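Local coordinates for Phosphoglucomutase/phosphomannomutase family protein (Burkholderia thailandensis, PDB 3UW2) that probably transfers a phosphate group within a phosphorylated sugar, as other phosphohexose mutases do, and binds a metal ion, at residues 201-206 with 231-236. Numbering follows the deposited sequence.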
loop_
_atom_site.group_PDB
_atom_site.type_symbol
_atom_site.label_atom_id
_atom_site.label_comp_id
_atom_site.label_asym_id
_atom_site.label_seq_id
_atom_site.Cartn_x
_atom_site.Cartn_y
_atom_site.Cartn_z
ATOM N N ALA A 201 -16.036 -2.213 0.930
ATOM C CA ALA A 201 -14.918 -3.130 1.156
ATOM C C ALA A 201 -14.805 -4.166 -0.009
ATOM O O ALA A 201 -13.963 -5.038 0.054
ATOM C CB ALA A 201 -15.111 -3.860 2.479
ATOM N N GLY A 202 -15.704 -4.133 -1.013
ATOM C CA GLY A 202 -15.608 -5.106 -2.127
ATOM C C GLY A 202 -15.620 -6.565 -1.658
ATOM O O GLY A 202 -15.008 -7.397 -2.305
ATOM N N ASN A 203 -16.262 -6.850 -0.524
ATOM C CA ASN A 203 -16.344 -8.209 0.060
ATOM C C ASN A 203 -15.006 -8.754 0.575
ATOM O O ASN A 203 -14.883 -9.964 0.797
ATOM C CB ASN A 203 -17.042 -9.237 -0.866
ATOM C CG ASN A 203 -18.451 -8.801 -1.280
ATOM O OD1 ASN A 203 -18.692 -8.418 -2.449
ATOM N ND2 ASN A 203 -19.334 -8.709 -0.313
ATOM N N GLY A 204 -14.018 -7.851 0.741
ATOM C CA GLY A 204 -12.668 -8.187 1.161
ATOM C C GLY A 204 -12.596 -8.157 2.666
ATOM O O GLY A 204 -13.587 -7.838 3.320
ATOM N N VAL A 205 -11.411 -8.413 3.215
ATOM C CA VAL A 205 -11.264 -8.542 4.638
ATOM C C VAL A 205 -11.397 -7.202 5.377
ATOM O O VAL A 205 -11.557 -7.179 6.584
ATOM C CB VAL A 205 -9.946 -9.315 4.984
ATOM C CG1 VAL A 205 -8.748 -8.421 4.796
ATOM C CG2 VAL A 205 -10.025 -9.759 6.448
ATOM N N ALA A 206 -11.375 -6.053 4.669
ATOM C CA ALA A 206 -11.450 -4.734 5.339
ATOM C C ALA A 206 -12.848 -4.540 5.987
ATOM O O ALA A 206 -12.986 -3.805 6.974
ATOM C CB ALA A 206 -11.190 -3.574 4.329
ATOM N N ASN A 231 -15.375 -15.032 -3.139
ATOM C CA ASN A 231 -15.728 -15.117 -4.573
ATOM C C ASN A 231 -15.790 -13.719 -5.222
ATOM O O ASN A 231 -15.970 -13.603 -6.440
ATOM C CB ASN A 231 -17.116 -15.764 -4.805
ATOM C CG ASN A 231 -17.244 -17.175 -4.218
ATOM O OD1 ASN A 231 -16.378 -18.036 -4.415
ATOM N ND2 ASN A 231 -18.375 -17.425 -3.519
ATOM N N PHE A 232 -15.716 -12.663 -4.420
ATOM C CA PHE A 232 -15.882 -11.271 -4.955
ATOM C C PHE A 232 -16.971 -11.148 -6.018
ATOM O O PHE A 232 -16.655 -10.822 -7.184
ATOM C CB PHE A 232 -14.567 -10.669 -5.517
ATOM C CG PHE A 232 -13.385 -10.762 -4.599
ATOM C CD1 PHE A 232 -13.479 -10.463 -3.237
ATOM C CD2 PHE A 232 -12.120 -11.047 -5.137
ATOM C CE1 PHE A 232 -12.374 -10.538 -2.416
ATOM C CE2 PHE A 232 -10.992 -11.129 -4.313
ATOM C CZ PHE A 232 -11.122 -10.910 -2.935
ATOM N N PRO A 233 -18.252 -11.381 -5.630
ATOM C CA PRO A 233 -19.295 -11.535 -6.617
ATOM C C PRO A 233 -19.836 -10.156 -7.071
ATOM O O PRO A 233 -20.660 -10.089 -7.971
ATOM C CB PRO A 233 -20.369 -12.328 -5.861
ATOM C CG PRO A 233 -20.206 -11.845 -4.408
ATOM C CD PRO A 233 -18.683 -11.826 -4.293
ATOM N N ASN A 234 -19.369 -9.070 -6.449
ATOM C CA ASN A 234 -19.862 -7.712 -6.803
ATOM C C ASN A 234 -18.930 -6.878 -7.624
ATOM O O ASN A 234 -19.245 -6.597 -8.746
ATOM C CB ASN A 234 -20.316 -6.933 -5.571
ATOM C CG ASN A 234 -21.452 -7.600 -4.915
ATOM O OD1 ASN A 234 -22.546 -7.635 -5.488
ATOM N ND2 ASN A 234 -21.205 -8.214 -3.742
ATOM N N HIS A 235 -17.839 -6.418 -7.064
ATOM C CA HIS A 235 -16.728 -5.800 -7.880
ATOM C C HIS A 235 -15.524 -6.213 -7.091
ATOM O O HIS A 235 -15.631 -6.430 -5.883
ATOM C CB HIS A 235 -16.812 -4.266 -8.064
ATOM C CG HIS A 235 -16.711 -3.444 -6.749
ATOM N ND1 HIS A 235 -15.533 -3.269 -6.064
ATOM C CD2 HIS A 235 -17.710 -2.832 -5.960
ATOM C CE1 HIS A 235 -15.756 -2.555 -4.917
ATOM N NE2 HIS A 235 -17.086 -2.307 -4.834
ATOM N N HIS A 236 -14.394 -6.410 -7.754
ATOM C CA HIS A 236 -13.133 -6.660 -7.023
ATOM C C HIS A 236 -12.777 -5.512 -6.088
ATOM O O HIS A 236 -13.043 -4.345 -6.395
ATOM C CB HIS A 236 -11.982 -7.021 -7.963
ATOM C CG HIS A 236 -12.194 -8.342 -8.678
ATOM N ND1 HIS A 236 -11.319 -8.838 -9.570
ATOM C CD2 HIS A 236 -13.256 -9.269 -8.608
ATOM C CE1 HIS A 236 -11.776 -10.014 -10.049
ATOM N NE2 HIS A 236 -12.950 -10.285 -9.442
HETATM O O HOH W 1 -17.227 -8.248 -4.672
#
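This is a loop-to-loop contact in the second alpha/beta/alpha domain, where N203 reaches N234 and the backbone of G202 meets F232 and H235. Residues A201 to G204 form a type I' beta turn, with G202 and N203 at its two middle positions. The turn is closed by G204 N bonding to A201 O at 2.9 Å. The direct hydrogen bond between segments 201-206 and 231-236 runs from N234 ND2 to N203 OD1, at 2.8 Å and nearly straight at 167°. The donor lies in the carbonyl plane, on a lone pair, and the two amide planes are 34° apart. CG of N203 stands beside its own backbone N (chi1 -56°), which turns the amide toward the other loop. A water makes a second link: it lies 2.7 Å from N203 OD1, is close to H235 O as well, and accepts from N234 N. OD1 thus faces both the N234 amide and the water. The other end of the amide is fixed too, because N203 ND2 bonds to D227 O. The N203 backbone also pairs with F225 and D229. The F232 ring brings CD1 to 3.6 Å from G202 O, and N203 O lies at the ring edge. H235 also approaches G202: CE1 comes to 3.8 Å from CA. H235 ND1 donates to H236 O at 2.7 Å, from above the carbonyl plane, and NE2 bonds to D200 OD2. Both ring nitrogens are therefore engaged, which fixes the rotation of the imidazole. The glycine-containing strand-turn-helix loop between strand 197-200 and helix 206-216, near the zinc site of D264, D266 and D268, thus packs on the loop between the neighbouring parallel strand 221-224 and helix 246-254, at the same end of the sheet.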